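PDB 5YQ8: DNA-damage inducible protein DDI1-like protein from Leishmania major, which is an aspartic protease of the DDI1 family, its retroviral protease-like domain pairing two copies to build a retropepsin-type active site that cleaves peptide bonds. Local coordinates for the interface of chains A and B. Sequence-based numbering; all coordinates share one arbitrary frame. Chains: chain A/B, DNA-damage inducible protein DDI1-like protein.

Contact 1: the interface of chains A and B. Residues chain A 24-26, 94, 98; chain B 4-6.
The extended N-terminal stretch of chain B, from B:Thr4 to B:Leu6, leans on two elements of chain A: the start of helix 94-99 and the loop that follows the catalytic aspartate. A:Leu94, the first residue of the helix, divides its work between two branches. Its CD2 methyl presses on the backbone at CA of B:Met5, a tight 3.5 Å, and also comes within 3.7 Å of the thioether SD of the same residue. The other methyl, CD1, turns to the B:Leu6 side chain and meets its CG at 3.7 Å, so the fork is fitted over two successive residues of the partner.

A turn further along the helix, A:Lys98 adds the polar part of the contact. Its extended chain carries the ammonium NZ to the backbone carbonyl O of B:Thr4, where a hydrogen bond of 3.1 Å lies in the carbonyl plane on a lone pair, with a C=O...N angle of 142°. The acceptor is a backbone atom, so this bond probably depends on the path of the chain more than on the threonine side chain.

B:Met5 fills the angle between helix and loop. Bends at chi2 (-61°) and chi3 fold its thioether back towards chain A, where it crosses A:Gln26 at about a right angle. SD lies 3.6 Å from CB of that glutamine, and the methyl CE is 3.4 Å from CG; the still closer approach of CE to the amide oxygen is doubtful. A:Gln26 runs out almost straight past CG (chi2 159°), so that its aliphatic part, CB and CG, is presented across the end of the methionine.

A:Gly24 and A:Ala25 form the margin of the patch and belong to the Asp-Ser-Gly-Ala motif of aspartic proteases. The patch thus borders the catalytic loop, its centre about 6 Å from the active-site A:Asp22.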
loop_
_atom_site.group_PDB
_atom_site.type_symbol
_atom_site.label_atom_id
_atom_site.label_comp_id
_atom_site.label_asym_id
_atom_site.label_seq_id
_atom_site.Cartn_x
_atom_site.Cartn_y
_atom_site.Cartn_z
ATOM N N GLY A 24 -0.811 -2.273 -0.878
ATOM C CA GLY A 24 -0.910 -2.755 -2.246
ATOM C C GLY A 24 0.147 -3.675 -2.795
ATOM O O GLY A 24 0.097 -4.004 -3.962
ATOM N N ALA A 25 1.133 -4.064 -2.003
ATOM C CA ALA A 25 2.183 -5.026 -2.454
ATOM C C ALA A 25 1.792 -6.394 -1.941
ATOM O O ALA A 25 1.632 -6.601 -0.735
ATOM C CB ALA A 25 3.546 -4.651 -1.909
ATOM N N GLN A 26 1.615 -7.324 -2.851
ATOM C CA GLN A 26 1.321 -8.669 -2.432
ATOM C C GLN A 26 2.526 -9.351 -1.729
ATOM O O GLN A 26 2.292 -10.133 -0.846
ATOM C CB GLN A 26 0.814 -9.515 -3.610
ATOM C CG GLN A 26 0.370 -10.898 -3.175
ATOM C CD GLN A 26 -0.575 -11.543 -4.147
ATOM O OE1 GLN A 26 -1.811 -11.644 -3.904
ATOM N NE2 GLN A 26 -0.008 -12.018 -5.258
ATOM N N LEU A 94 1.431 -6.975 2.000
ATOM C CA LEU A 94 0.165 -7.520 2.464
ATOM C C LEU A 94 0.249 -8.970 2.989
ATOM O O LEU A 94 -0.503 -9.337 3.827
ATOM C CB LEU A 94 -0.842 -7.398 1.312
ATOM C CG LEU A 94 -2.329 -7.347 1.674
ATOM C CD1 LEU A 94 -2.560 -6.256 2.700
ATOM C CD2 LEU A 94 -3.161 -7.164 0.430
ATOM N N LYS A 98 -1.015 -9.138 6.830
ATOM C CA LYS A 98 -2.004 -10.158 7.126
ATOM C C LYS A 98 -1.526 -11.310 7.983
ATOM O O LYS A 98 -2.179 -11.699 8.909
ATOM C CB LYS A 98 -2.613 -10.705 5.826
ATOM C CG LYS A 98 -3.425 -9.695 5.048
ATOM C CD LYS A 98 -4.454 -10.472 4.246
ATOM C CE LYS A 98 -5.706 -9.701 4.014
ATOM N NZ LYS A 98 -6.391 -10.394 2.935
ATOM N N THR B 4 -5.590 -12.373 -0.932
ATOM C CA THR B 4 -6.419 -11.404 -1.554
ATOM C C THR B 4 -5.963 -9.938 -1.197
ATOM O O THR B 4 -5.761 -9.590 -0.014
ATOM C CB THR B 4 -7.850 -11.624 -1.111
ATOM O OG1 THR B 4 -8.195 -13.016 -1.201
ATOM C CG2 THR B 4 -8.776 -10.814 -2.008
ATOM N N MET B 5 -5.842 -9.104 -2.231
ATOM C CA MET B 5 -5.527 -7.719 -2.036
ATOM C C MET B 5 -6.707 -7.002 -1.433
ATOM O O MET B 5 -7.771 -7.544 -1.342
ATOM C CB MET B 5 -5.095 -7.027 -3.322
ATOM C CG MET B 5 -3.883 -7.646 -4.036
ATOM S SD MET B 5 -2.307 -7.688 -3.139
ATOM C CE MET B 5 -2.490 -9.299 -2.449
ATOM N N LEU B 6 -6.455 -5.809 -0.953
ATOM C CA LEU B 6 -7.437 -5.019 -0.254
ATOM C C LEU B 6 -8.424 -4.336 -1.187
ATOM O O LEU B 6 -8.039 -3.444 -1.899
ATOM C CB LEU B 6 -6.661 -4.032 0.578
ATOM C CG LEU B 6 -5.691 -4.642 1.614
ATOM C CD1 LEU B 6 -5.160 -3.578 2.507
ATOM C CD2 LEU B 6 -6.373 -5.624 2.522
#

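Contact 2: the interface of chains A and B. Residues chain A 2-5; chain B 26, 94-95, 98.
B:Gln26 reads the backbone of A:Val3 with both ends of its side-chain amide. OE1 accepts from the A:Val3 N at 3.1 Å, while NE2 donates to the A:Val3 O, also at 3.1 Å. Both bonds use in-plane lone pairs, but neither is ideal: the first enters at only 106° to the glutamine C=O, and the carbonyl of A:Val3 stands 25° out of the glutamine amide plane. Since one end accepts and the other donates, the pair fixes which way round the amide is turned.

Carbon groups cover the two faces of this amide. On one lies CB of A:Lys2, 3.3 Å from NE2; on the opposite face lies the A:Met5 methyl CE, likewise 3.3 Å from NE2. That methyl also touches CD2 of B:Leu94 at 3.7 Å, and thus bridges loop and helix. The CG2 branch of A:Val3 enters between the same two residues, meeting OE1 of the glutamine and, at 3.9 Å, CD2 of B:Leu94.

B:Lys98 supplies a further grip: its NZ is 2.6 Å from the backbone O of A:Thr4, a short hydrogen bond reached through a bend at the end of the lysine chain. CD2 of B:Leu94 packs against the same carbonyl oxygen, close beside the ammonium.

What places these groups lies one step back. A bend at chi2 (74°) brings the B:Gln26 amide round to run beside residues 2 and 3, and the turn of helix 94-99 sets B:Leu94 and B:Lys98 along the same stretch of partner chain.

For the protein, the result is a clasp: the N-terminal segment of one subunit is held by the helix of the other and by the loop that follows its catalytic aspartate, which probably helps to keep the retropepsin dimer, and hence its shared active site, together.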
loop_
_atom_site.group_PDB
_atom_site.type_symbol
_atom_site.label_atom_id
_atom_site.label_comp_id
_atom_site.label_asym_id
_atom_site.label_seq_id
_atom_site.Cartn_x
_atom_site.Cartn_y
_atom_site.Cartn_z
ATOM N N LYS A 2 2.424 16.770 -0.793
ATOM C CA LYS A 2 2.633 15.351 -1.042
ATOM C C LYS A 2 2.904 14.693 0.313
ATOM O O LYS A 2 3.866 15.077 1.014
ATOM C CB LYS A 2 3.775 15.084 -2.048
ATOM C CG LYS A 2 3.815 16.028 -3.234
ATOM C CD LYS A 2 4.422 15.338 -4.453
ATOM C CE LYS A 2 5.856 14.904 -4.165
ATOM N NZ LYS A 2 6.415 14.369 -5.427
ATOM N N VAL A 3 2.025 13.748 0.703
ATOM C CA VAL A 3 2.144 13.132 2.036
ATOM C C VAL A 3 3.430 12.329 2.159
ATOM O O VAL A 3 3.944 11.854 1.197
ATOM C CB VAL A 3 0.936 12.266 2.476
ATOM C CG1 VAL A 3 -0.346 13.091 2.585
ATOM C CG2 VAL A 3 0.722 11.071 1.556
ATOM N N THR A 4 3.921 12.211 3.387
ATOM C CA THR A 4 4.967 11.254 3.729
ATOM C C THR A 4 4.521 9.791 3.495
ATOM O O THR A 4 3.481 9.377 3.895
ATOM C CB THR A 4 5.351 11.434 5.198
ATOM O OG1 THR A 4 5.804 12.779 5.363
ATOM C CG2 THR A 4 6.472 10.443 5.640
ATOM N N MET A 5 5.354 8.997 2.888
ATOM C CA MET A 5 5.002 7.546 2.715
ATOM C C MET A 5 5.273 6.853 4.011
ATOM O O MET A 5 5.977 7.414 4.816
ATOM C CB MET A 5 5.816 6.889 1.588
ATOM C CG MET A 5 5.821 7.666 0.302
ATOM S SD MET A 5 4.324 7.552 -0.690
ATOM C CE MET A 5 3.467 8.963 -0.134
ATOM N N GLN B 26 0.955 7.260 -3.452
ATOM C CA GLN B 26 0.922 8.648 -3.019
ATOM C C GLN B 26 -0.416 9.251 -3.348
ATOM O O GLN B 26 -0.950 9.959 -2.544
ATOM C CB GLN B 26 2.100 9.458 -3.585
ATOM C CG GLN B 26 1.975 10.974 -3.648
ATOM C CD GLN B 26 2.092 11.658 -2.305
ATOM O OE1 GLN B 26 1.066 12.004 -1.687
ATOM N NE2 GLN B 26 3.315 11.821 -1.831
ATOM N N LEU B 94 -2.709 6.871 -0.259
ATOM C CA LEU B 94 -2.294 7.298 1.070
ATOM C C LEU B 94 -2.780 8.713 1.467
ATOM O O LEU B 94 -2.833 9.050 2.665
ATOM C CB LEU B 94 -0.771 7.191 1.169
ATOM C CG LEU B 94 -0.171 7.394 2.570
ATOM C CD1 LEU B 94 -0.681 6.372 3.588
ATOM C CD2 LEU B 94 1.331 7.324 2.382
ATOM N N ASP B 95 -3.096 9.541 0.477
ATOM C CA ASP B 95 -3.684 10.816 0.742
ATOM C C ASP B 95 -5.007 10.749 1.470
ATOM O O ASP B 95 -5.134 11.344 2.558
ATOM C CB ASP B 95 -3.814 11.642 -0.553
ATOM C CG ASP B 95 -4.503 10.887 -1.673
ATOM O OD1 ASP B 95 -5.210 9.923 -1.376
ATOM O OD2 ASP B 95 -4.237 11.199 -2.847
ATOM N N LYS B 98 -4.967 9.017 4.827
ATOM C CA LYS B 98 -4.530 9.887 5.922
ATOM C C LYS B 98 -5.580 11.007 6.182
ATOM O O LYS B 98 -5.928 11.290 7.311
ATOM C CB LYS B 98 -3.169 10.500 5.569
ATOM C CG LYS B 98 -1.976 9.539 5.749
ATOM C CD LYS B 98 -0.724 10.323 6.064
ATOM C CE LYS B 98 0.461 9.517 6.540
ATOM N NZ LYS B 98 1.358 9.163 5.398
#

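Contact 1 and contact 2 are counterparts under the two-fold axis of the dimer, with their centres about 18 Å apart. Both use residues 4 and 5 of one chain against Gln26, Leu94 and Lys98 of the other, so each subunit gives a segment and receives one. The match is imperfect: Gln26 is extended in contact 1 and folded in contact 2, where it takes hold of backbone further towards the N-terminus. A:Asp22 lies about 12 Å from the centre of contact 2. The exchanged segments probably help to steady the catalytic region shared by the subunits.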